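Local coordinates for protein aspartate-semialdehyde dehydrogenase (PDB 2YV3) that probably catalyses the NADPH-dependent reductive dephosphorylation of L-aspartyl 4-phosphate to L-aspartate semialdehyde, a step on the routes to lysine, methionine and threonine, at residues A[10-15]-A[310-315]; A[248-253]-A[301-306]; A[189-194]-A[230-235]; A[73-78]-A[92-97]. All blocks are in the same frame, centred on the assembly; numbering follows the deposited sequence.

In the fold
From the N terminus, strand 3-6 leads into helix 11-22, whose first turn opens contact 1; this contact closes only at 310-315, so the other three nest inside its loop. They follow in series and none crosses another. Contact 4 closes a short loop within the NAD-binding domain, joining helix 70-83 to the loop after strand 87-90. Contact 3 pairs two loops of the dimerisation domain beside the second subunit. Contact 2 then joins the turn before helix 252-259 to the start of strand 302-310. That strand runs back toward contact 1, whose centre lies about 31 Å from that of contact 2, and there the two domains meet.

Contact 1 (A[10-15]-A[310-315]); sequences GAVGRE and DQLLKG
A11 presents its methyl to the fork of L312, with CB 3.5 Å from L312 CD1. Its carbonyl carbon lies against the other branch, so both branches of L312 lie against the first turn of helix 11-22. V12 follows: CG2, held beside its own backbone N because CG1 is anti to that N (chi1 173°), lies 3.4 Å from L312 CD2, and the two side chains cross obliquely. One turn on, E15 brings its aliphatic part, CG being 3.3 Å from L312 CD1, and crosses the leucine at about a right angle. Bent at chi2, E15 makes salt bridges with K18 and R236 through its carboxylate. R236 also holds D310, whose OD2 makes weak capping bonds to the backbone N of L312 and L313. An alanine at L312 would probably open a gap between the two segments, leaving A11 CB, V12 CG2 and E15 CG without the branches they pack on. G10, A11, V12 and Q311 belong to the predicted NADP(+) site, and Q311 OE1 bonds to S155. The contact thus sets the helix that follows strand 3-6 against the bend between strand 302-310 and helix 313-316, with helix 125-141 touching Q311 and K314.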
loop_
_atom_site.group_PDB
_atom_site.type_symbol
_atom_site.label_atom_id
_atom_site.label_comp_id
_atom_site.label_asym_id
_atom_site.label_seq_id
_atom_site.Cartn_x
_atom_site.Cartn_y
_atom_site.Cartn_z
ATOM N N GLY A 10 20.860 10.958 14.872
ATOM C CA GLY A 10 19.638 10.674 14.136
ATOM C C GLY A 10 19.521 9.224 13.694
ATOM O O GLY A 10 20.422 8.414 13.930
ATOM N N ALA A 11 18.408 8.896 13.043
ATOM C CA ALA A 11 18.183 7.539 12.567
ATOM C C ALA A 11 19.245 7.159 11.535
ATOM O O ALA A 11 19.898 6.138 11.643
ATOM C CB ALA A 11 16.805 7.435 11.966
ATOM N N VAL A 12 19.417 7.996 10.531
ATOM C CA VAL A 12 20.418 7.744 9.517
ATOM C C VAL A 12 21.808 7.824 10.173
ATOM O O VAL A 12 22.595 6.871 10.109
ATOM C CB VAL A 12 20.302 8.790 8.366
ATOM C CG1 VAL A 12 21.451 8.639 7.384
ATOM C CG2 VAL A 12 18.965 8.627 7.658
ATOM N N GLY A 13 22.099 8.963 10.802
ATOM C CA GLY A 13 23.385 9.149 11.462
ATOM C C GLY A 13 23.785 7.974 12.336
ATOM O O GLY A 13 24.944 7.538 12.355
ATOM N N ARG A 14 22.814 7.455 13.080
ATOM C CA ARG A 14 23.069 6.302 13.931
ATOM C C ARG A 14 23.332 5.053 13.097
ATOM O O ARG A 14 24.193 4.254 13.449
ATOM C CB ARG A 14 21.909 6.063 14.892
ATOM C CG ARG A 14 22.179 6.598 16.276
ATOM C CD ARG A 14 21.073 6.218 17.229
ATOM N NE ARG A 14 21.495 6.413 18.612
ATOM C CZ ARG A 14 21.840 7.585 19.136
ATOM N NH1 ARG A 14 21.809 8.682 18.389
ATOM N NH2 ARG A 14 22.222 7.659 20.409
ATOM N N GLU A 15 22.597 4.863 12.005
ATOM C CA GLU A 15 22.866 3.699 11.176
ATOM C C GLU A 15 24.187 3.971 10.459
ATOM O O GLU A 15 24.980 3.066 10.232
ATOM C CB GLU A 15 21.737 3.437 10.160
ATOM C CG GLU A 15 20.359 3.120 10.775
ATOM C CD GLU A 15 20.387 2.097 11.932
ATOM O OE1 GLU A 15 19.319 1.525 12.261
ATOM O OE2 GLU A 15 21.463 1.869 12.520
ATOM N N ASP A 310 15.409 -1.756 2.949
ATOM C CA ASP A 310 15.440 -1.144 4.268
ATOM C C ASP A 310 15.562 0.350 4.052
ATOM O O ASP A 310 16.437 0.807 3.318
ATOM C CB ASP A 310 16.622 -1.648 5.093
ATOM C CG ASP A 310 16.651 -1.042 6.485
ATOM O OD1 ASP A 310 16.131 -1.663 7.445
ATOM O OD2 ASP A 310 17.179 0.079 6.618
ATOM N N GLN A 311 14.679 1.102 4.698
ATOM C CA GLN A 311 14.637 2.555 4.561
ATOM C C GLN A 311 15.790 3.324 5.232
ATOM O O GLN A 311 16.203 4.369 4.740
ATOM C CB GLN A 311 13.282 3.047 5.068
ATOM C CG GLN A 311 12.983 4.500 4.802
ATOM C CD GLN A 311 13.587 5.419 5.834
ATOM O OE1 GLN A 311 13.725 5.051 7.009
ATOM N NE2 GLN A 311 13.938 6.637 5.413
ATOM N N LEU A 312 16.323 2.823 6.341
ATOM C CA LEU A 312 17.438 3.507 6.980
ATOM C C LEU A 312 18.759 3.109 6.356
ATOM O O LEU A 312 19.786 3.722 6.613
ATOM C CB LEU A 312 17.481 3.213 8.476
ATOM C CG LEU A 312 17.050 4.427 9.299
ATOM C CD1 LEU A 312 17.173 4.123 10.767
ATOM C CD2 LEU A 312 17.922 5.625 8.938
ATOM N N LEU A 313 18.732 2.071 5.535
ATOM C CA LEU A 313 19.946 1.610 4.889
ATOM C C LEU A 313 20.079 2.229 3.508
ATOM O O LEU A 313 21.173 2.326 2.967
ATOM C CB LEU A 313 19.969 0.075 4.824
ATOM C CG LEU A 313 20.331 -0.633 6.139
ATOM C CD1 LEU A 313 20.552 -2.099 5.880
ATOM C CD2 LEU A 313 21.593 -0.055 6.706
ATOM N N LYS A 314 18.956 2.650 2.934
ATOM C CA LYS A 314 18.986 3.310 1.633
ATOM C C LYS A 314 18.923 4.803 1.966
ATOM O O LYS A 314 18.109 5.596 1.484
ATOM C CB LYS A 314 17.843 2.817 0.746
ATOM C CG LYS A 314 18.001 1.313 0.400
ATOM C CD LYS A 314 19.458 0.927 0.050
ATOM C CE LYS A 314 19.792 1.296 -1.395
ATOM N NZ LYS A 314 21.249 1.258 -1.758
ATOM N N GLY A 315 19.830 5.117 2.874
ATOM C CA GLY A 315 20.067 6.438 3.379
ATOM C C GLY A 315 21.551 6.270 3.633
ATOM O O GLY A 315 22.386 6.796 2.883
#

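Contact 2 (A[248-253]-A[301-306]); sequences RPVTPE and NGLDFF
The flat carboxamide of N301 meets the backbone of 248-250 with both of its polar atoms. V250 N donates to OD1 of N301 in the carboxamide plane, on a lone pair, at 2.9 Å and 163°. ND2 of N301 donates to R248 O at 2.5 Å; the acceptor is slightly tilted from the amide plane, and ND2 stands well above the plane of the R248 carbonyl. Between the two bonds P249 CA approaches N301 OD1 to 3.3 Å. CG of N301 is anti to its backbone N (chi1 -173°), which sets CG on the side of 248-250, and two bonds to residues two apart hold the amide from turning. A third, weak bond runs from ND2 to F246 O.

Beyond the amide the contact becomes apolar. V250 splits its branches: CG2 turns to N301 OD1 and the G302 carbonyl, while CG1 lies 3.3 Å from CD1 of L303. P252 adds a looser touch, its CD 4.3 Å from L303 CD2. F141 of helix 125-141 backs V250, and F246 backs L303.

Strands 237-246 and 302-310 are antiparallel neighbours in the mixed sheet of the dimerisation domain. Past R248 the chain has turned, and 248-252 runs only 38° from the direction of 301-303. N301 is paired through its backbone with F246, and its side-chain amide bridges R248 O and V250 N where the antiparallel pairing of the two strands gives way to the turn into helix 252-259.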
loop_
_atom_site.group_PDB
_atom_site.type_symbol
_atom_site.label_atom_id
_atom_site.label_comp_id
_atom_site.label_asym_id
_atom_site.label_seq_id
_atom_site.Cartn_x
_atom_site.Cartn_y
_atom_site.Cartn_z
ATOM N N ARG A 248 11.333 -2.587 -25.268
ATOM C CA ARG A 248 11.589 -3.950 -25.697
ATOM C C ARG A 248 10.632 -4.901 -25.012
ATOM O O ARG A 248 10.177 -4.643 -23.893
ATOM C CB ARG A 248 13.022 -4.347 -25.369
ATOM C CG ARG A 248 14.061 -3.367 -25.857
ATOM C CD ARG A 248 14.971 -3.022 -24.698
ATOM N NE ARG A 248 16.044 -2.112 -25.051
ATOM C CZ ARG A 248 15.853 -0.934 -25.627
ATOM N NH1 ARG A 248 14.623 -0.526 -25.915
ATOM N NH2 ARG A 248 16.893 -0.167 -25.922
ATOM N N PRO A 249 10.343 -6.035 -25.672
ATOM C CA PRO A 249 9.437 -7.077 -25.176
ATOM C C PRO A 249 9.963 -7.631 -23.865
ATOM O O PRO A 249 11.079 -8.177 -23.807
ATOM C CB PRO A 249 9.480 -8.117 -26.285
ATOM C CG PRO A 249 10.923 -8.054 -26.720
ATOM C CD PRO A 249 11.167 -6.548 -26.787
ATOM N N VAL A 250 9.181 -7.473 -22.803
ATOM C CA VAL A 250 9.623 -7.998 -21.531
ATOM C C VAL A 250 9.280 -9.440 -21.483
ATOM O O VAL A 250 8.637 -9.975 -22.382
ATOM C CB VAL A 250 8.968 -7.362 -20.304
ATOM C CG1 VAL A 250 10.046 -6.745 -19.441
ATOM C CG2 VAL A 250 7.915 -6.365 -20.708
ATOM N N THR A 251 9.703 -10.047 -20.390
ATOM C CA THR A 251 9.499 -11.451 -20.141
ATOM C C THR A 251 9.749 -11.580 -18.652
ATOM O O THR A 251 10.826 -11.207 -18.159
ATOM C CB THR A 251 10.552 -12.267 -20.910
ATOM O OG1 THR A 251 11.072 -11.463 -21.991
ATOM C CG2 THR A 251 9.932 -13.533 -21.475
ATOM N N PRO A 252 8.741 -12.036 -17.895
ATOM C CA PRO A 252 9.054 -12.153 -16.474
ATOM C C PRO A 252 10.271 -13.067 -16.292
ATOM O O PRO A 252 10.989 -12.972 -15.289
ATOM C CB PRO A 252 7.756 -12.701 -15.873
ATOM C CG PRO A 252 6.893 -13.063 -17.075
ATOM C CD PRO A 252 7.291 -12.097 -18.108
ATOM N N GLU A 253 10.515 -13.926 -17.282
ATOM C CA GLU A 253 11.663 -14.827 -17.226
ATOM C C GLU A 253 12.949 -14.192 -17.736
ATOM O O GLU A 253 14.024 -14.750 -17.557
ATOM C CB GLU A 253 11.393 -16.136 -17.984
ATOM C CG GLU A 253 10.539 -16.001 -19.245
ATOM C CD GLU A 253 9.039 -15.917 -18.949
ATOM O OE1 GLU A 253 8.493 -16.894 -18.374
ATOM O OE2 GLU A 253 8.413 -14.883 -19.293
ATOM N N ASN A 301 3.071 -4.052 -23.115
ATOM C CA ASN A 301 4.409 -4.601 -22.944
ATOM C C ASN A 301 4.869 -4.114 -21.572
ATOM O O ASN A 301 5.718 -3.241 -21.445
ATOM C CB ASN A 301 5.360 -4.120 -24.042
ATOM C CG ASN A 301 6.715 -4.818 -23.978
ATOM O OD1 ASN A 301 6.817 -5.961 -23.553
ATOM N ND2 ASN A 301 7.749 -4.130 -24.421
ATOM N N GLY A 302 4.271 -4.687 -20.540
ATOM C CA GLY A 302 4.586 -4.265 -19.200
ATOM C C GLY A 302 4.876 -5.368 -18.213
ATOM O O GLY A 302 4.823 -6.568 -18.524
ATOM N N LEU A 303 5.172 -4.918 -16.999
ATOM C CA LEU A 303 5.528 -5.772 -15.877
ATOM C C LEU A 303 5.058 -5.186 -14.565
ATOM O O LEU A 303 5.128 -3.976 -14.362
ATOM C CB LEU A 303 7.044 -5.905 -15.795
ATOM C CG LEU A 303 7.815 -6.988 -16.519
ATOM C CD1 LEU A 303 9.267 -6.750 -16.234
ATOM C CD2 LEU A 303 7.411 -8.364 -16.023
ATOM N N ASP A 304 4.600 -6.055 -13.673
ATOM C CA ASP A 304 4.172 -5.638 -12.350
ATOM C C ASP A 304 5.054 -6.324 -11.307
ATOM O O ASP A 304 4.942 -7.526 -11.106
ATOM C CB ASP A 304 2.720 -6.028 -12.102
ATOM C CG ASP A 304 1.745 -5.242 -12.962
ATOM O OD1 ASP A 304 1.766 -5.454 -14.190
ATOM O OD2 ASP A 304 0.959 -4.416 -12.416
ATOM N N PHE A 305 5.951 -5.583 -10.664
ATOM C CA PHE A 305 6.773 -6.184 -9.627
ATOM C C PHE A 305 6.540 -5.464 -8.314
ATOM O O PHE A 305 5.880 -4.439 -8.285
ATOM C CB PHE A 305 8.269 -6.176 -9.979
ATOM C CG PHE A 305 8.732 -4.944 -10.709
ATOM C CD1 PHE A 305 8.464 -4.784 -12.074
ATOM C CD2 PHE A 305 9.480 -3.966 -10.051
ATOM C CE1 PHE A 305 8.935 -3.683 -12.775
ATOM C CE2 PHE A 305 9.958 -2.853 -10.745
ATOM C CZ PHE A 305 9.681 -2.717 -12.117
ATOM N N PHE A 306 7.063 -6.041 -7.231
ATOM C CA PHE A 306 6.945 -5.499 -5.877
ATOM C C PHE A 306 8.375 -5.383 -5.368
ATOM O O PHE A 306 9.220 -6.193 -5.700
ATOM C CB PHE A 306 6.147 -6.461 -4.983
ATOM C CG PHE A 306 5.673 -5.850 -3.691
ATOM C CD1 PHE A 306 4.692 -4.865 -3.692
ATOM C CD2 PHE A 306 6.219 -6.245 -2.479
ATOM C CE1 PHE A 306 4.259 -4.276 -2.507
ATOM C CE2 PHE A 306 5.793 -5.661 -1.273
ATOM C CZ PHE A 306 4.807 -4.669 -1.298
#

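Contact 3 (A[189-194]-A[230-235])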
loop_
_atom_site.group_PDB
_atom_site.type_symbol
_atom_site.label_atom_id
_atom_site.label_comp_id
_atom_site.label_asym_id
_atom_site.label_seq_id
_atom_site.Cartn_x
_atom_site.Cartn_y
_atom_site.Cartn_z
ATOM N N PHE A 189 -2.759 1.309 12.897
ATOM C CA PHE A 189 -3.840 0.647 12.167
ATOM C C PHE A 189 -4.498 1.553 11.146
ATOM O O PHE A 189 -5.713 1.706 11.108
ATOM C CB PHE A 189 -4.864 0.116 13.162
ATOM C CG PHE A 189 -4.374 -1.065 13.925
ATOM C CD1 PHE A 189 -4.213 -2.289 13.288
ATOM C CD2 PHE A 189 -4.015 -0.951 15.255
ATOM C CE1 PHE A 189 -3.699 -3.383 13.970
ATOM C CE2 PHE A 189 -3.498 -2.041 15.948
ATOM C CZ PHE A 189 -3.340 -3.259 15.302
ATOM N N ASN A 190 -3.693 2.143 10.286
ATOM C CA ASN A 190 -4.256 3.053 9.316
ATOM C C ASN A 190 -3.234 3.433 8.259
ATOM O O ASN A 190 -2.049 3.134 8.396
ATOM C CB ASN A 190 -4.725 4.296 10.062
ATOM C CG ASN A 190 -5.296 5.341 9.148
ATOM O OD1 ASN A 190 -6.140 5.046 8.311
ATOM N ND2 ASN A 190 -4.847 6.582 9.313
ATOM N N VAL A 191 -3.671 4.080 7.191
ATOM C CA VAL A 191 -2.701 4.497 6.202
ATOM C C VAL A 191 -3.007 5.942 5.855
ATOM O O VAL A 191 -4.171 6.342 5.835
ATOM C CB VAL A 191 -2.705 3.556 4.947
ATOM C CG1 VAL A 191 -2.327 2.154 5.379
ATOM C CG2 VAL A 191 -4.068 3.566 4.237
ATOM N N ILE A 192 -1.958 6.721 5.606
ATOM C CA ILE A 192 -2.088 8.152 5.307
ATOM C C ILE A 192 -1.626 8.389 3.886
ATOM O O ILE A 192 -0.435 8.356 3.624
ATOM C CB ILE A 192 -1.174 8.998 6.254
ATOM C CG1 ILE A 192 -1.361 8.555 7.699
ATOM C CG2 ILE A 192 -1.542 10.465 6.194
ATOM C CD1 ILE A 192 -0.162 8.746 8.521
ATOM N N PRO A 193 -2.554 8.629 2.944
ATOM C CA PRO A 193 -2.128 8.865 1.559
ATOM C C PRO A 193 -1.506 10.265 1.486
ATOM O O PRO A 193 -1.820 11.076 0.625
ATOM C CB PRO A 193 -3.434 8.747 0.789
ATOM C CG PRO A 193 -4.408 9.325 1.752
ATOM C CD PRO A 193 -4.019 8.715 3.058
ATOM N N HIS A 194 -0.602 10.525 2.413
ATOM C CA HIS A 194 0.034 11.814 2.492
ATOM C C HIS A 194 1.426 11.704 3.110
ATOM O O HIS A 194 1.569 11.501 4.306
ATOM C CB HIS A 194 -0.869 12.730 3.327
ATOM C CG HIS A 194 -0.380 14.140 3.447
ATOM N ND1 HIS A 194 -1.108 15.120 4.088
ATOM C CD2 HIS A 194 0.772 14.728 3.047
ATOM C CE1 HIS A 194 -0.422 16.249 4.081
ATOM N NE2 HIS A 194 0.722 16.038 3.455
ATOM N N VAL A 230 2.337 6.454 0.164
ATOM C CA VAL A 230 1.440 6.196 1.280
ATOM C C VAL A 230 2.209 5.698 2.486
ATOM O O VAL A 230 3.095 4.857 2.362
ATOM C CB VAL A 230 0.338 5.213 0.910
ATOM C CG1 VAL A 230 -0.665 5.104 2.077
ATOM C CG2 VAL A 230 -0.355 5.685 -0.366
ATOM N N ARG A 231 1.880 6.269 3.641
ATOM C CA ARG A 231 2.516 5.958 4.916
ATOM C C ARG A 231 1.748 4.775 5.503
ATOM O O ARG A 231 0.533 4.723 5.360
ATOM C CB ARG A 231 2.408 7.195 5.832
ATOM C CG ARG A 231 3.023 7.084 7.230
ATOM C CD ARG A 231 4.556 7.081 7.218
ATOM N NE ARG A 231 5.181 8.399 7.148
ATOM C CZ ARG A 231 6.320 8.628 6.490
ATOM N NH1 ARG A 231 6.919 7.629 5.854
ATOM N NH2 ARG A 231 6.883 9.834 6.474
ATOM N N VAL A 232 2.426 3.827 6.146
ATOM C CA VAL A 232 1.723 2.679 6.727
ATOM C C VAL A 232 2.365 2.222 8.023
ATOM O O VAL A 232 3.495 2.580 8.326
ATOM C CB VAL A 232 1.674 1.477 5.769
ATOM C CG1 VAL A 232 1.110 1.914 4.418
ATOM C CG2 VAL A 232 3.074 0.857 5.625
ATOM N N PRO A 233 1.649 1.408 8.804
ATOM C CA PRO A 233 2.187 0.927 10.080
ATOM C C PRO A 233 3.322 -0.079 9.973
ATOM O O PRO A 233 3.129 -1.282 10.117
ATOM C CB PRO A 233 0.955 0.351 10.782
ATOM C CG PRO A 233 -0.165 1.084 10.158
ATOM C CD PRO A 233 0.223 1.085 8.703
ATOM N N THR A 234 4.517 0.434 9.724
ATOM C CA THR A 234 5.693 -0.400 9.619
ATOM C C THR A 234 6.893 0.354 10.179
ATOM O O THR A 234 7.011 1.555 10.014
ATOM C CB THR A 234 5.912 -0.820 8.168
ATOM O OG1 THR A 234 4.748 -1.517 7.724
ATOM C CG2 THR A 234 7.063 -1.779 8.054
ATOM N N LEU A 235 7.760 -0.360 10.881
ATOM C CA LEU A 235 8.933 0.241 11.482
ATOM C C LEU A 235 9.875 0.891 10.485
ATOM O O LEU A 235 9.765 2.075 10.219
ATOM C CB LEU A 235 9.726 -0.793 12.290
ATOM C CG LEU A 235 9.296 -1.220 13.691
ATOM C CD1 LEU A 235 8.847 0.022 14.458
ATOM C CD2 LEU A 235 8.203 -2.242 13.628
#
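I192 and R231 are joined by the two backbone bonds of a single antiparallel bridge, a hydrogen-bonded pair. R231 N donates to I192 O at 3.1 Å in a nearly straight line (178°), and I192 N returns a bond to R231 O at 3.2 Å. R231 O is also met by the CA-H of V191. This is the tight part. On one side of the bridge the aliphatic stem of R231 runs beside I192, pointing the same way, with I192 CD1 3.8 Å from R231 CG. The V191, V230 and V232 side chains group apart from that pair: V191 CG1 lies 3.6 Å from V232 CG1, the two valines side by side, and V191 CB rests 3.8 Å from V230 CG1.

The pairing links two loops of the dimerisation domain, one leading to helix 205-219 and the other joining strands 224-228 and 237-246. R231 is predicted to bind substrate. Its CG is anti to the backbone N (chi1 -180°), the side chain bends at chi2 and chi3, and the guanidinium end lies near Q152 and G156.

Toward F189 the chain segments part. The CA atoms of F189 and P233 are 6.4 Å apart, against 4.5 Å for P193 and V230, and no backbone bond spans this end. The P233 ring fills in, its CG standing 3.8 Å from F189 N, while its CD touches the N190 carbonyl. Protein rather than solvent covers this end: the N190 side chain bonds L280 N of the second subunit, and F189 packs on P233 of that subunit and on F172 of its own chain.

Contact 4 (A[73-78]-A[92-97]); sequences ISRAKA and SSAWRY
Hydrogen bonding centres on W95 and S74. The indole NE1 donates to S74 O at 3.1 Å (139°), with the acceptor in the ring plane, and more weakly to S74 OG at 3.0 Å; OG, anti to its backbone N (chi1 168°), stands beside its own carbonyl carbon, where NE1 can meet both oxygens. S74 O also takes the helical bond from A78 N, and the two donors reach it from opposite faces of its carbonyl plane. W95 thus ties into the backbone of helix 70-83, the connection of a beta-alpha-beta crossover between parallel strands 64-67 and 87-90 of the Rossmann-like NAD-binding domain. A phenylalanine in place of W95 has no indole N-H and would probably leave S74 O with only A78 N of these two donors, and the ring freer to shift.

Packing comes next. R75 O approaches the indole obliquely. R75, bent at chi2 and chi3, lays one face of its guanidinium over A94, whose CA is 3.3 Å from R75 NE.

Within the loop, S93 OG and the Y97 hydroxyl share a hydrogen bond of 2.8 Å. The intervening R96, predicted to bind phosphate, bonds N122 O through NE and makes a salt bridge with E213.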
loop_
_atom_site.group_PDB
_atom_site.type_symbol
_atom_site.label_atom_id
_atom_site.label_comp_id
_atom_site.label_asym_id
_atom_site.label_seq_id
_atom_site.Cartn_x
_atom_site.Cartn_y
_atom_site.Cartn_z
ATOM N N ILE A 73 20.891 22.983 8.001
ATOM C CA ILE A 73 22.340 23.045 8.133
ATOM C C ILE A 73 23.085 22.757 6.832
ATOM O O ILE A 73 24.037 23.439 6.490
ATOM C CB ILE A 73 22.831 22.062 9.215
ATOM C CG1 ILE A 73 21.842 22.031 10.390
ATOM C CG2 ILE A 73 24.201 22.499 9.703
ATOM C CD1 ILE A 73 22.150 20.986 11.456
ATOM N N SER A 74 22.650 21.747 6.099
ATOM C CA SER A 74 23.324 21.412 4.851
ATOM C C SER A 74 23.288 22.518 3.822
ATOM O O SER A 74 24.291 22.787 3.166
ATOM C CB SER A 74 22.725 20.171 4.218
ATOM O OG SER A 74 23.215 20.048 2.903
ATOM N N ARG A 75 22.124 23.138 3.656
ATOM C CA ARG A 75 22.004 24.219 2.690
ATOM C C ARG A 75 23.020 25.262 3.127
ATOM O O ARG A 75 23.701 25.878 2.305
ATOM C CB ARG A 75 20.591 24.813 2.723
ATOM C CG ARG A 75 20.066 25.295 1.378
ATOM C CD ARG A 75 19.691 24.124 0.447
ATOM N NE ARG A 75 18.257 23.778 0.459
ATOM C CZ ARG A 75 17.620 23.178 1.467
ATOM N NH1 ARG A 75 18.277 22.836 2.565
ATOM N NH2 ARG A 75 16.319 22.931 1.387
ATOM N N ALA A 76 23.141 25.399 4.445
ATOM C CA ALA A 76 24.035 26.361 5.083
ATOM C C ALA A 76 25.542 26.026 5.143
ATOM O O ALA A 76 26.371 26.939 5.089
ATOM C CB ALA A 76 23.523 26.651 6.497
ATOM N N LYS A 77 25.896 24.742 5.238
ATOM C CA LYS A 77 27.307 24.345 5.358
ATOM C C LYS A 77 28.002 23.647 4.189
ATOM O O LYS A 77 29.224 23.665 4.112
ATOM C CB LYS A 77 27.505 23.452 6.589
ATOM C CG LYS A 77 26.868 23.958 7.871
ATOM C CD LYS A 77 27.410 25.310 8.273
ATOM C CE LYS A 77 26.676 25.784 9.478
ATOM N NZ LYS A 77 25.247 25.435 9.272
ATOM N N ALA A 78 27.250 23.012 3.301
ATOM C CA ALA A 78 27.859 22.301 2.181
ATOM C C ALA A 78 29.169 22.907 1.666
ATOM O O ALA A 78 30.249 22.383 1.942
ATOM C CB ALA A 78 26.873 22.187 1.041
ATOM N N SER A 92 20.357 14.852 2.687
ATOM C CA SER A 92 19.230 15.769 2.730
ATOM C C SER A 92 18.900 16.176 1.317
ATOM O O SER A 92 19.602 15.806 0.376
ATOM C CB SER A 92 19.576 17.023 3.540
ATOM O OG SER A 92 20.124 18.031 2.712
ATOM N N SER A 93 17.818 16.931 1.179
ATOM C CA SER A 93 17.402 17.432 -0.123
ATOM C C SER A 93 17.652 18.923 -0.037
ATOM O O SER A 93 16.769 19.698 0.350
ATOM C CB SER A 93 15.919 17.166 -0.378
ATOM O OG SER A 93 15.654 17.328 -1.757
ATOM N N ALA A 94 18.880 19.305 -0.355
ATOM C CA ALA A 94 19.287 20.689 -0.296
ATOM C C ALA A 94 20.065 20.972 -1.558
ATOM O O ALA A 94 19.925 22.040 -2.150
ATOM C CB ALA A 94 20.157 20.920 0.919
ATOM N N TRP A 95 20.866 19.992 -1.977
ATOM C CA TRP A 95 21.680 20.122 -3.178
ATOM C C TRP A 95 21.306 19.142 -4.308
ATOM O O TRP A 95 21.899 19.184 -5.385
ATOM C CB TRP A 95 23.153 19.938 -2.814
ATOM C CG TRP A 95 23.569 20.779 -1.671
ATOM C CD1 TRP A 95 23.739 20.381 -0.376
ATOM C CD2 TRP A 95 23.829 22.181 -1.697
ATOM N NE1 TRP A 95 24.086 21.449 0.402
ATOM C CE2 TRP A 95 24.149 22.570 -0.382
ATOM C CE3 TRP A 95 23.823 23.153 -2.708
ATOM C CZ2 TRP A 95 24.460 23.889 -0.041
ATOM C CZ3 TRP A 95 24.133 24.470 -2.370
ATOM C CH2 TRP A 95 24.448 24.822 -1.043
ATOM N N ARG A 96 20.324 18.273 -4.052
ATOM C CA ARG A 96 19.866 17.272 -5.020
ATOM C C ARG A 96 19.488 17.811 -6.386
ATOM O O ARG A 96 19.963 17.330 -7.404
ATOM C CB ARG A 96 18.645 16.532 -4.492
ATOM C CG ARG A 96 18.899 15.416 -3.513
ATOM C CD ARG A 96 17.550 14.870 -3.084
ATOM N NE ARG A 96 17.628 14.048 -1.884
ATOM C CZ ARG A 96 16.568 13.694 -1.174
ATOM N NH1 ARG A 96 15.364 14.090 -1.557
ATOM N NH2 ARG A 96 16.708 12.970 -0.073
ATOM N N TYR A 97 18.608 18.800 -6.403
ATOM C CA TYR A 97 18.144 19.371 -7.655
ATOM C C TYR A 97 18.994 20.526 -8.096
ATOM O O TYR A 97 18.485 21.509 -8.594
ATOM C CB TYR A 97 16.686 19.803 -7.500
ATOM C CG TYR A 97 15.948 18.857 -6.585
ATOM C CD1 TYR A 97 15.811 17.507 -6.916
ATOM C CD2 TYR A 97 15.524 19.271 -5.322
ATOM C CE1 TYR A 97 15.292 16.597 -6.014
ATOM C CE2 TYR A 97 15.001 18.358 -4.412
ATOM C CZ TYR A 97 14.890 17.024 -4.772
ATOM O OH TYR A 97 14.366 16.122 -3.887
#